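Local atomic coordinates of 2-Keto-3-deoxy-(6-phospho-)gluconate aldolase (PDB entry 2R91), a protein that is an aldolase of the dihydrodipicolinate synthetase family, with a TIM-barrel fold and four chains in its assembly. Residues Ala160-Tyr165 with Val188-Val193; Pro124-Asn129 with Arg173-Ser178; Ser180-Ser185 with Glu203-Ile208; Leu74-Ala79 with Ala111-Asp116. All blocks are in the same frame, centred on the assembly; numbering follows the deposited sequence.

How the interactions relate
From the N terminus, interaction 4 comes first: residues 74-79 and 111-116 close a loop holding one barrel strand and are in series with everything later. Interaction 2 opens at 124-129, on the fifth strand, and closes at 173-178, on the seventh. Interaction 1 opens between these, at 160-165, and closes at 188-193, so the two cross. Interaction 3 opens at 180-185, before interaction 1 has closed, and ends at 203-208, a second crossing. Interaction 4 touches interaction 2 alone, through F114 against L127. Interactions 3 and 4 pair neighbouring helices, interaction 2 joins strands five and seven, and interaction 1 sets a helix on the turn before strand eight.

Interaction 1. Residues Ala160-Tyr165 with Val188-Val193; sequences AHTLAY and VRLDGV
L190 reaches T162 and L163 with its two methyl branches, and the way these side chains cross gives the contact its shape. CD1 of L190 meets the T162 methyl CG2 at 3.7 Å, while CD2 of L190 lies 3.9 Å from CD2 of L163; in both pairs the side chains run at roughly right angles. The same L163 CD2 also meets CG2 of V188 at 3.9 Å, here on a slanting approach, so one methyl serves two partners.

T162 divides its branches by polarity. With chi1 at -51°, its methyl stands anti to the backbone N and faces L190, whereas OG1 lies beside that nitrogen and hydrogen-bonds to D154 and N176. Between V188 and L190 the chain makes a Schellman turn: R189 takes a positive phi (56°), ending helix 182-187, and its CB points away from helix 159-168. Its guanidinium forms a salt bridge with E218 of the second subunit, and R221 of that subunit packs on L163.

The arrangement belongs to the outer layer of the TIM barrel, where helix 159-168 meets the turn leading into the last strand, 192-193. Across the two segments the chemistry is wholly apolar, methyl against methyl, so they hold together here by methyl packing, while T162 OG1 turns to D154 and N176 on the barrel strands.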
loop_
_atom_site.group_PDB
_atom_site.type_symbol
_atom_site.label_atom_id
_atom_site.label_comp_id
_atom_site.label_asym_id
_atom_site.label_seq_id
_atom_site.Cartn_x
_atom_site.Cartn_y
_atom_site.Cartn_z
ATOM N N ALA A 160 17.097 -4.287 5.154
ATOM C CA ALA A 160 17.919 -3.441 4.277
ATOM C C ALA A 160 17.668 -1.950 4.547
ATOM O O ALA A 160 18.568 -1.164 4.508
ATOM C CB ALA A 160 17.634 -3.754 2.818
ATOM N N HIS A 161 16.424 -1.585 4.799
ATOM C CA HIS A 161 16.088 -0.181 5.123
ATOM C C HIS A 161 16.900 0.229 6.366
ATOM O O HIS A 161 17.525 1.306 6.415
ATOM C CB HIS A 161 14.556 -0.103 5.348
ATOM C CG HIS A 161 14.039 1.292 5.540
ATOM N ND1 HIS A 161 14.106 1.944 6.754
ATOM C CD2 HIS A 161 13.464 2.162 4.672
ATOM C CE1 HIS A 161 13.586 3.159 6.630
ATOM N NE2 HIS A 161 13.182 3.318 5.380
ATOM N N THR A 162 16.936 -0.648 7.366
ATOM C CA THR A 162 17.683 -0.367 8.602
ATOM C C THR A 162 19.188 -0.288 8.365
ATOM O O THR A 162 19.867 0.654 8.832
ATOM C CB THR A 162 17.369 -1.397 9.699
ATOM O OG1 THR A 162 15.961 -1.500 9.854
ATOM C CG2 THR A 162 17.986 -0.991 11.060
ATOM N N LEU A 163 19.720 -1.277 7.634
ATOM C CA LEU A 163 21.139 -1.294 7.306
ATOM C C LEU A 163 21.545 -0.020 6.576
ATOM O O LEU A 163 22.635 0.485 6.762
ATOM C CB LEU A 163 21.481 -2.541 6.438
ATOM C CG LEU A 163 21.723 -3.831 7.239
ATOM C CD1 LEU A 163 21.571 -5.088 6.353
ATOM C CD2 LEU A 163 23.112 -3.799 7.903
ATOM N N ALA A 164 20.676 0.497 5.726
ATOM C CA ALA A 164 20.998 1.706 4.989
ATOM C C ALA A 164 21.368 2.889 5.908
ATOM O O ALA A 164 22.164 3.740 5.514
ATOM C CB ALA A 164 19.856 2.083 4.040
ATOM N N TYR A 165 20.835 2.941 7.137
ATOM C CA TYR A 165 21.250 4.027 8.059
ATOM C C TYR A 165 22.710 3.913 8.448
ATOM O O TYR A 165 23.402 4.912 8.610
ATOM C CB TYR A 165 20.399 4.070 9.334
ATOM C CG TYR A 165 18.938 4.365 9.110
ATOM C CD1 TYR A 165 18.495 5.678 8.883
ATOM C CD2 TYR A 165 17.992 3.354 9.176
ATOM C CE1 TYR A 165 17.167 5.966 8.706
ATOM C CE2 TYR A 165 16.646 3.631 9.000
ATOM C CZ TYR A 165 16.243 4.950 8.763
ATOM O OH TYR A 165 14.917 5.220 8.578
ATOM N N VAL A 188 23.874 -9.399 11.354
ATOM C CA VAL A 188 24.451 -8.414 10.450
ATOM C C VAL A 188 25.202 -7.329 11.219
ATOM O O VAL A 188 25.711 -6.376 10.619
ATOM C CB VAL A 188 23.423 -7.777 9.456
ATOM C CG1 VAL A 188 22.770 -8.844 8.559
ATOM C CG2 VAL A 188 22.356 -6.911 10.203
ATOM N N ARG A 189 25.298 -7.496 12.530
ATOM C CA ARG A 189 25.989 -6.525 13.400
ATOM C C ARG A 189 25.455 -5.091 13.312
ATOM O O ARG A 189 26.214 -4.118 13.112
ATOM C CB ARG A 189 27.535 -6.570 13.220
ATOM C CG ARG A 189 28.076 -7.977 13.416
ATOM C CD ARG A 189 29.561 -8.015 13.750
ATOM N NE ARG A 189 29.957 -9.384 14.097
ATOM C CZ ARG A 189 31.214 -9.843 14.081
ATOM N NH1 ARG A 189 32.226 -9.036 13.735
ATOM N NH2 ARG A 189 31.460 -11.111 14.413
ATOM N N LEU A 190 24.139 -4.962 13.448
ATOM C CA LEU A 190 23.561 -3.669 13.800
ATOM C C LEU A 190 24.105 -3.353 15.196
ATOM O O LEU A 190 24.673 -4.225 15.854
ATOM C CB LEU A 190 22.030 -3.750 13.813
ATOM C CG LEU A 190 21.376 -3.919 12.428
ATOM C CD1 LEU A 190 19.886 -3.779 12.624
ATOM C CD2 LEU A 190 21.903 -2.849 11.457
ATOM N N ASP A 191 23.915 -2.123 15.676
ATOM C CA ASP A 191 24.385 -1.813 17.019
ATOM C C ASP A 191 23.545 -2.483 18.093
ATOM O O ASP A 191 23.945 -2.558 19.239
ATOM C CB ASP A 191 24.420 -0.317 17.193
ATOM C CG ASP A 191 25.413 0.298 16.274
ATOM O OD1 ASP A 191 26.610 0.207 16.587
ATOM O OD2 ASP A 191 25.019 0.788 15.208
ATOM N N GLY A 192 22.355 -2.955 17.727
ATOM C CA GLY A 192 21.524 -3.617 18.698
ATOM C C GLY A 192 20.103 -3.783 18.202
ATOM O O GLY A 192 19.786 -3.541 17.005
ATOM N N VAL A 193 19.256 -4.222 19.113
ATOM C CA VAL A 193 17.829 -4.373 18.844
ATOM C C VAL A 193 17.052 -3.552 19.855
ATOM O O VAL A 193 17.486 -3.408 20.994
ATOM C CB VAL A 193 17.365 -5.877 18.939
ATOM C CG1 VAL A 193 18.123 -6.732 17.883
ATOM C CG2 VAL A 193 17.610 -6.480 20.347
#

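Interaction 2. Residues Pro124-Asn129 with Arg173-Ser178; sequences PVFLYN and RVYNGS. With SO4 (sulfate ion), chain E.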
loop_
_atom_site.group_PDB
_atom_site.type_symbol
_atom_site.label_atom_id
_atom_site.label_comp_id
_atom_site.label_asym_id
_atom_site.label_seq_id
_atom_site.Cartn_x
_atom_site.Cartn_y
_atom_site.Cartn_z
ATOM N N PRO A 124 22.744 13.140 22.401
ATOM C CA PRO A 124 22.383 12.670 21.056
ATOM C C PRO A 124 20.861 12.606 20.851
ATOM O O PRO A 124 20.124 12.223 21.767
ATOM C CB PRO A 124 22.953 11.250 21.014
ATOM C CG PRO A 124 24.049 11.246 22.044
ATOM C CD PRO A 124 23.544 12.147 23.139
ATOM N N VAL A 125 20.418 13.019 19.676
ATOM C CA VAL A 125 19.030 12.857 19.266
ATOM C C VAL A 125 18.926 11.682 18.269
ATOM O O VAL A 125 19.660 11.643 17.276
ATOM C CB VAL A 125 18.497 14.152 18.614
ATOM C CG1 VAL A 125 17.116 13.928 17.965
ATOM C CG2 VAL A 125 18.432 15.287 19.668
ATOM N N PHE A 126 18.033 10.735 18.563
ATOM C CA PHE A 126 17.795 9.549 17.704
ATOM C C PHE A 126 16.562 9.751 16.871
ATOM O O PHE A 126 15.537 10.274 17.364
ATOM C CB PHE A 126 17.537 8.296 18.560
ATOM C CG PHE A 126 18.781 7.639 19.113
ATOM C CD1 PHE A 126 19.830 8.388 19.627
ATOM C CD2 PHE A 126 18.883 6.264 19.131
ATOM C CE1 PHE A 126 20.968 7.761 20.144
ATOM C CE2 PHE A 126 20.024 5.628 19.655
ATOM C CZ PHE A 126 21.043 6.364 20.164
ATOM N N LEU A 127 16.618 9.317 15.617
ATOM C CA LEU A 127 15.401 9.162 14.850
ATOM C C LEU A 127 14.742 7.843 15.266
ATOM O O LEU A 127 15.399 6.805 15.330
ATOM C CB LEU A 127 15.710 9.196 13.349
ATOM C CG LEU A 127 14.614 8.618 12.434
ATOM C CD1 LEU A 127 13.341 9.469 12.366
ATOM C CD2 LEU A 127 15.204 8.340 11.029
ATOM N N TYR A 128 13.460 7.887 15.610
ATOM C CA TYR A 128 12.678 6.684 15.862
ATOM C C TYR A 128 11.694 6.575 14.703
ATOM O O TYR A 128 10.674 7.286 14.646
ATOM C CB TYR A 128 11.968 6.762 17.233
ATOM C CG TYR A 128 10.948 5.665 17.556
ATOM C CD1 TYR A 128 11.031 4.372 16.985
ATOM C CD2 TYR A 128 9.933 5.909 18.468
ATOM C CE1 TYR A 128 10.076 3.391 17.299
ATOM C CE2 TYR A 128 8.989 4.952 18.788
ATOM C CZ TYR A 128 9.063 3.690 18.223
ATOM O OH TYR A 128 8.101 2.779 18.586
ATOM N N ASN A 129 12.031 5.689 13.764
ATOM C CA ASN A 129 11.310 5.531 12.518
ATOM C C ASN A 129 10.385 4.312 12.638
ATOM O O ASN A 129 10.798 3.260 13.125
ATOM C CB ASN A 129 12.344 5.371 11.375
ATOM C CG ASN A 129 11.725 5.452 9.979
ATOM O OD1 ASN A 129 11.797 4.492 9.191
ATOM N ND2 ASN A 129 11.169 6.591 9.652
ATOM N N ARG A 173 24.545 5.147 16.055
ATOM C CA ARG A 173 24.122 3.861 16.593
ATOM C C ARG A 173 22.753 3.472 15.976
ATOM O O ARG A 173 21.761 4.182 16.152
ATOM C CB ARG A 173 23.994 3.940 18.105
ATOM C CG ARG A 173 25.322 3.999 18.880
ATOM C CD ARG A 173 25.110 4.610 20.291
ATOM N NE ARG A 173 24.136 3.856 21.105
ATOM C CZ ARG A 173 23.476 4.327 22.178
ATOM N NH1 ARG A 173 23.661 5.580 22.605
ATOM N NH2 ARG A 173 22.623 3.541 22.835
ATOM N N VAL A 174 22.716 2.340 15.275
ATOM C CA VAL A 174 21.521 1.892 14.525
ATOM C C VAL A 174 20.954 0.576 15.095
ATOM O O VAL A 174 21.696 -0.389 15.329
ATOM C CB VAL A 174 21.826 1.792 12.989
ATOM C CG1 VAL A 174 20.602 1.305 12.220
ATOM C CG2 VAL A 174 22.306 3.141 12.433
ATOM N N TYR A 175 19.642 0.556 15.343
ATOM C CA TYR A 175 18.917 -0.556 15.961
ATOM C C TYR A 175 17.682 -0.880 15.127
ATOM O O TYR A 175 17.027 0.020 14.577
ATOM C CB TYR A 175 18.391 -0.136 17.350
ATOM C CG TYR A 175 19.494 0.328 18.261
ATOM C CD1 TYR A 175 20.075 -0.540 19.175
ATOM C CD2 TYR A 175 19.993 1.614 18.169
ATOM C CE1 TYR A 175 21.123 -0.143 19.983
ATOM C CE2 TYR A 175 21.038 2.034 18.998
ATOM C CZ TYR A 175 21.577 1.145 19.905
ATOM O OH TYR A 175 22.602 1.557 20.723
ATOM N N ASN A 176 17.361 -2.156 15.026
ATOM C CA ASN A 176 16.102 -2.547 14.404
ATOM C C ASN A 176 15.085 -2.906 15.484
ATOM O O ASN A 176 15.436 -3.527 16.504
ATOM C CB ASN A 176 16.303 -3.702 13.386
ATOM C CG ASN A 176 14.997 -4.149 12.773
ATOM O OD1 ASN A 176 14.278 -4.925 13.370
ATOM N ND2 ASN A 176 14.662 -3.626 11.602
ATOM N N GLY A 177 13.825 -2.519 15.271
ATOM C CA GLY A 177 12.794 -2.654 16.319
ATOM C C GLY A 177 11.790 -3.789 16.103
ATOM O O GLY A 177 10.840 -3.950 16.874
ATOM N N SER A 178 12.000 -4.598 15.069
ATOM C CA SER A 178 11.085 -5.706 14.767
ATOM C C SER A 178 11.463 -6.975 15.562
ATOM O O SER A 178 12.617 -7.407 15.529
ATOM C CB SER A 178 11.032 -5.965 13.251
ATOM O OG SER A 178 10.263 -7.146 12.985
HETATM S S SO4 E . 8.402 -0.314 19.606
HETATM O O1 SO4 E . 8.715 0.411 18.346
HETATM O O2 SO4 E . 9.472 -1.335 19.715
HETATM O O3 SO4 E . 8.196 0.482 20.803
HETATM O O4 SO4 E . 7.102 -1.025 19.518
#
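The tip of the F126 ring, rather than its face, meets the guanidinium of R173. Atom CZ of F126 stands 3.6 Å above the guanidinium plane, offset toward its rim, and the two planes are turned 77° apart. Seen from the phenyl, R173 NH1 lies at the edge, 3.7 Å from F126 CZ, so this is an edge-on contact and not a cation-pi stack. CE2 of F126 also approaches CE2 of Y175, at 3.8 Å.

Part of what holds the guanidinium is Y175, on its own strand. R173 bends at chi3 (58°) and grips Y175 OH side-on with two nitrogens, NE at 2.8 Å and NH2 at 2.9 Å, the oxygen lying in the guanidinium plane. Y175 OH is hydrogen-bonded to E2 as well, and R173 NH2 has long, weak ion pairs with E2 and E92.

Strands 125-129 and 173-176 are the fifth and seventh of the TIM barrel, with 149-154 between them, so their side chains meet inside the barrel and not through a shared backbone edge; I68 touches both F126 and R173. Farther along, Y128 OH, also hydrogen-bonded to T41, lies a doubtfully short 2.5 Å from O1 of a sulfate, probably a crystallisation component, which K153, T155 and T42 also bind.

The chemistry implies a division of roles: bonds in its plane should limit the guanidinium's rotation, and one flat face is then presented to a hydrocarbon edge.

Interaction 3. Residues Ser180-Ser185 with Glu203-Ile208; sequences SLVFAS and ELLAGI
Helix against helix packing of purely apolar side chains joins V182 and F183 to L205 and I208, on the outside of the barrel. From helix 202-213, I208 uses both of its branches. Its methyl I208 CG2, anti to the backbone N, presses against the backbone of F183, 3.6 Å from F183 CA, and lies 3.9 Å from F183 CB. The longer branch ends in I208 CD1, which sits 4.0 Å from V182 CG1. Both methyls of V182 are used: V182 CG1 and CG2 each lie 4.1 Å from CD2 of L205. The V182 side chain crosses those of L205 and I208 at about right angles.

In the alternating pattern of a TIM barrel, helices 182-187 and 202-213 come immediately before and after the eighth strand, 192-193, and this contact is where these successive helices touch. The ring of F183 turns away from helix 202-213: chi1 of 158° sets CG anti to the backbone N, and the side chain packs on I217 and Q224 of helix 217-237, as well as on V188 of the second subunit.

Within the first turn of helix 182-187, the carbonyl O of L181, at the N-cap, accepts twice from S185. S185 N lies 2.8 Å and S185 OG 2.7 Å from L181 O, reaching it from opposite faces of the carbonyl plane, and L181 itself packs on A160 of the second subunit.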
loop_
_atom_site.group_PDB
_atom_site.type_symbol
_atom_site.label_atom_id
_atom_site.label_comp_id
_atom_site.label_asym_id
_atom_site.label_seq_id
_atom_site.Cartn_x
_atom_site.Cartn_y
_atom_site.Cartn_z
ATOM N N SER A 180 10.692 -9.885 14.892
ATOM C CA SER A 180 10.997 -10.966 13.935
ATOM C C SER A 180 12.419 -10.866 13.392
ATOM O O SER A 180 12.883 -11.781 12.682
ATOM C CB SER A 180 9.993 -10.896 12.797
ATOM O OG SER A 180 10.334 -9.765 12.008
ATOM N N LEU A 181 13.120 -9.770 13.695
ATOM C CA LEU A 181 14.484 -9.528 13.182
ATOM C C LEU A 181 15.601 -9.459 14.245
ATOM O O LEU A 181 16.699 -8.957 13.964
ATOM C CB LEU A 181 14.541 -8.273 12.284
ATOM C CG LEU A 181 13.767 -8.325 10.960
ATOM C CD1 LEU A 181 13.718 -6.958 10.259
ATOM C CD2 LEU A 181 14.407 -9.426 10.034
ATOM N N VAL A 182 15.344 -9.948 15.454
ATOM C CA VAL A 182 16.381 -9.918 16.506
ATOM C C VAL A 182 17.636 -10.713 16.110
ATOM O O VAL A 182 18.762 -10.217 16.128
ATOM C CB VAL A 182 15.823 -10.427 17.843
ATOM C CG1 VAL A 182 16.948 -10.615 18.871
ATOM C CG2 VAL A 182 14.747 -9.404 18.397
ATOM N N PHE A 183 17.415 -11.974 15.767
ATOM C CA PHE A 183 18.473 -12.824 15.230
ATOM C C PHE A 183 19.205 -12.141 14.075
ATOM O O PHE A 183 20.419 -11.929 14.135
ATOM C CB PHE A 183 17.846 -14.184 14.855
ATOM C CG PHE A 183 18.618 -14.979 13.849
ATOM C CD1 PHE A 183 19.991 -15.164 13.978
ATOM C CD2 PHE A 183 17.941 -15.613 12.805
ATOM C CE1 PHE A 183 20.709 -15.935 13.028
ATOM C CE2 PHE A 183 18.643 -16.393 11.857
ATOM C CZ PHE A 183 19.994 -16.561 11.972
ATOM N N ALA A 184 18.475 -11.761 13.036
ATOM C CA ALA A 184 19.068 -11.139 11.868
ATOM C C ALA A 184 19.865 -9.858 12.177
ATOM O O ALA A 184 20.953 -9.641 11.629
ATOM C CB ALA A 184 17.999 -10.856 10.828
ATOM N N SER A 185 19.321 -9.009 13.050
ATOM C CA SER A 185 20.053 -7.789 13.478
ATOM C C SER A 185 21.421 -8.088 14.103
ATOM O O SER A 185 22.399 -7.425 13.806
ATOM C CB SER A 185 19.200 -7.011 14.499
ATOM O OG SER A 185 17.987 -6.609 13.907
ATOM N N GLU A 203 15.615 -12.826 28.551
ATOM C CA GLU A 203 16.592 -13.922 28.598
ATOM C C GLU A 203 16.645 -14.666 27.264
ATOM O O GLU A 203 17.665 -15.209 26.913
ATOM C CB GLU A 203 16.327 -14.885 29.757
ATOM C CG GLU A 203 14.951 -15.583 29.783
ATOM C CD GLU A 203 13.844 -14.760 30.495
ATOM O OE1 GLU A 203 13.552 -13.650 30.077
ATOM O OE2 GLU A 203 13.263 -15.235 31.491
ATOM N N LEU A 204 15.534 -14.682 26.529
ATOM C CA LEU A 204 15.525 -15.244 25.165
ATOM C C LEU A 204 16.338 -14.389 24.200
ATOM O O LEU A 204 17.112 -14.908 23.372
ATOM C CB LEU A 204 14.084 -15.444 24.665
ATOM C CG LEU A 204 13.828 -16.253 23.359
ATOM C CD1 LEU A 204 12.368 -16.610 23.194
ATOM C CD2 LEU A 204 14.225 -15.469 22.141
ATOM N N LEU A 205 16.191 -13.063 24.281
ATOM C CA LEU A 205 16.940 -12.181 23.391
ATOM C C LEU A 205 18.432 -12.306 23.680
ATOM O O LEU A 205 19.247 -12.276 22.774
ATOM C CB LEU A 205 16.495 -10.706 23.549
ATOM C CG LEU A 205 15.011 -10.376 23.321
ATOM C CD1 LEU A 205 14.864 -8.841 23.158
ATOM C CD2 LEU A 205 14.444 -11.106 22.087
ATOM N N ALA A 206 18.778 -12.400 24.961
ATOM C CA ALA A 206 20.186 -12.564 25.371
ATOM C C ALA A 206 20.698 -13.914 24.863
ATOM O O ALA A 206 21.825 -14.009 24.412
ATOM C CB ALA A 206 20.318 -12.468 26.910
ATOM N N GLY A 207 19.861 -14.940 24.939
ATOM C CA GLY A 207 20.211 -16.256 24.364
ATOM C C GLY A 207 20.485 -16.168 22.869
ATOM O O GLY A 207 21.462 -16.739 22.372
ATOM N N ILE A 208 19.652 -15.426 22.143
ATOM C CA ILE A 208 19.918 -15.226 20.708
ATOM C C ILE A 208 21.240 -14.518 20.478
ATOM O O ILE A 208 22.038 -14.926 19.630
ATOM C CB ILE A 208 18.776 -14.439 20.021
ATOM C CG1 ILE A 208 17.477 -15.255 20.083
ATOM C CG2 ILE A 208 19.173 -14.069 18.571
ATOM C CD1 ILE A 208 16.254 -14.544 19.444
#

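Interaction 4. Residues Leu74-Ala79 with Ala111-Asp116; sequences LNADEA and AKYFRD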
loop_
_atom_site.group_PDB
_atom_site.type_symbol
_atom_site.label_atom_id
_atom_site.label_comp_id
_atom_site.label_asym_id
_atom_site.label_seq_id
_atom_site.Cartn_x
_atom_site.Cartn_y
_atom_site.Cartn_z
ATOM N N LEU A 74 2.429 16.002 19.114
ATOM C CA LEU A 74 1.860 16.791 18.024
ATOM C C LEU A 74 1.703 18.293 18.383
ATOM O O LEU A 74 1.210 19.096 17.583
ATOM C CB LEU A 74 0.552 16.168 17.500
ATOM C CG LEU A 74 0.731 14.744 16.917
ATOM C CD1 LEU A 74 -0.601 14.228 16.350
ATOM C CD2 LEU A 74 1.786 14.692 15.814
ATOM N N ASN A 75 2.191 18.671 19.555
ATOM C CA ASN A 75 2.539 20.052 19.846
ATOM C C ASN A 75 4.055 20.061 20.015
ATOM O O ASN A 75 4.555 19.596 21.025
ATOM C CB ASN A 75 1.885 20.510 21.141
ATOM C CG ASN A 75 2.324 21.928 21.549
ATOM O OD1 ASN A 75 3.218 22.508 20.938
ATOM N ND2 ASN A 75 1.647 22.502 22.553
ATOM N N ALA A 76 4.769 20.581 19.030
ATOM C CA ALA A 76 6.225 20.402 18.967
ATOM C C ALA A 76 6.962 21.044 20.148
ATOM O O ALA A 76 8.012 20.577 20.542
ATOM C CB ALA A 76 6.758 20.937 17.642
ATOM N N ASP A 77 6.400 22.110 20.731
ATOM C CA ASP A 77 6.991 22.726 21.935
ATOM C C ASP A 77 7.084 21.705 23.062
ATOM O O ASP A 77 7.983 21.764 23.900
ATOM C CB ASP A 77 6.107 23.889 22.436
ATOM C CG ASP A 77 6.150 25.095 21.521
ATOM O OD1 ASP A 77 7.238 25.416 20.981
ATOM O OD2 ASP A 77 5.073 25.731 21.358
ATOM N N GLU A 78 6.129 20.780 23.116
ATOM C CA GLU A 78 6.194 19.752 24.164
ATOM C C GLU A 78 7.348 18.760 23.999
ATOM O O GLU A 78 7.869 18.237 24.983
ATOM C CB GLU A 78 4.876 18.993 24.275
ATOM C CG GLU A 78 3.754 19.892 24.726
ATOM C CD GLU A 78 2.487 19.143 25.004
ATOM O OE1 GLU A 78 2.269 18.029 24.451
ATOM O OE2 GLU A 78 1.675 19.700 25.749
ATOM N N ALA A 79 7.692 18.464 22.756
ATOM C CA ALA A 79 8.818 17.590 22.442
ATOM C C ALA A 79 10.116 18.260 22.900
ATOM O O ALA A 79 10.961 17.643 23.532
ATOM C CB ALA A 79 8.840 17.290 20.900
ATOM N N ALA A 111 11.767 18.487 8.664
ATOM C CA ALA A 111 13.164 18.857 8.939
ATOM C C ALA A 111 13.267 19.854 10.068
ATOM O O ALA A 111 14.137 19.729 10.906
ATOM C CB ALA A 111 13.838 19.441 7.673
ATOM N N LYS A 112 12.401 20.868 10.062
ATOM C CA LYS A 112 12.397 21.880 11.117
ATOM C C LYS A 112 12.148 21.230 12.465
ATOM O O LYS A 112 12.838 21.545 13.436
ATOM C CB LYS A 112 11.320 22.968 10.861
ATOM C CG LYS A 112 11.284 24.045 11.962
ATOM C CD LYS A 112 10.439 25.250 11.563
ATOM C CE LYS A 112 10.316 26.284 12.706
ATOM N NZ LYS A 112 11.639 26.709 13.243
ATOM N N TYR A 113 11.164 20.332 12.525
ATOM C CA TYR A 113 10.889 19.565 13.747
ATOM C C TYR A 113 12.140 18.920 14.346
ATOM O O TYR A 113 12.465 19.123 15.524
ATOM C CB TYR A 113 9.843 18.466 13.485
ATOM C CG TYR A 113 9.568 17.632 14.733
ATOM C CD1 TYR A 113 8.798 18.160 15.793
ATOM C CD2 TYR A 113 10.101 16.332 14.873
ATOM C CE1 TYR A 113 8.543 17.421 16.951
ATOM C CE2 TYR A 113 9.853 15.590 15.993
ATOM C CZ TYR A 113 9.075 16.131 17.045
ATOM O OH TYR A 113 8.823 15.384 18.174
ATOM N N PHE A 114 12.824 18.103 13.546
ATOM C CA PHE A 114 14.038 17.433 14.035
ATOM C C PHE A 114 15.163 18.406 14.318
ATOM O O PHE A 114 15.830 18.269 15.311
ATOM C CB PHE A 114 14.503 16.298 13.080
ATOM C CG PHE A 114 13.659 15.039 13.200
ATOM C CD1 PHE A 114 13.848 14.167 14.252
ATOM C CD2 PHE A 114 12.696 14.741 12.250
ATOM C CE1 PHE A 114 13.076 13.009 14.398
ATOM C CE2 PHE A 114 11.912 13.596 12.380
ATOM C CZ PHE A 114 12.114 12.717 13.466
ATOM N N ARG A 115 15.351 19.413 13.482
ATOM C CA ARG A 115 16.448 20.359 13.756
ATOM C C ARG A 115 16.222 21.164 15.044
ATOM O O ARG A 115 17.144 21.376 15.829
ATOM C CB ARG A 115 16.680 21.258 12.552
ATOM C CG ARG A 115 17.347 20.465 11.433
ATOM C CD ARG A 115 17.281 21.178 10.126
ATOM N NE ARG A 115 17.954 20.431 9.064
ATOM C CZ ARG A 115 17.820 20.699 7.768
ATOM N NH1 ARG A 115 17.012 21.687 7.377
ATOM N NH2 ARG A 115 18.488 19.988 6.857
ATOM N N ASP A 116 14.981 21.559 15.291
ATOM C CA ASP A 116 14.649 22.199 16.554
ATOM C C ASP A 116 14.929 21.312 17.767
ATOM O O ASP A 116 15.377 21.774 18.820
ATOM C CB ASP A 116 13.189 22.610 16.557
ATOM C CG ASP A 116 12.949 23.873 15.774
ATOM O OD1 ASP A 116 13.924 24.422 15.207
ATOM O OD2 ASP A 116 11.786 24.302 15.711
#
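Two successive helices of the TIM barrel's shell, 76-88 and 107-120, meet where the ring of Y113 lies against A76 and A79. Strand 93-96 runs between these helices in the chain, so the contact closes one alpha-beta-alpha step of the fold. A76 CB sits at the ring's edge, near its plane, 3.9 Å from Y113 CD1. One turn on, A79 CB comes obliquely to the same ring and lies 3.3 Å from Y113 OH. With chi1 at 179°, CG of Y113 is anti to the backbone N, which carries the ring over to helix 76-88.

The hydroxyl has its polar partner on the intervening strand, in a hydrogen bond with S96. Y263 of the third subunit packs on A76 and Y113 and forms a cation-pi contact with K112, which also makes a weak salt bridge to D116 on its own helix. Within helix 107-120, Y113 CD2 stands over the centre of the F114 ring. Helix 76-88 begins with N75 at the N-cap: N75 OD1 accepts from D77 N at 3.2 Å, the N-H coming from above the carbonyl plane at a bent 136°.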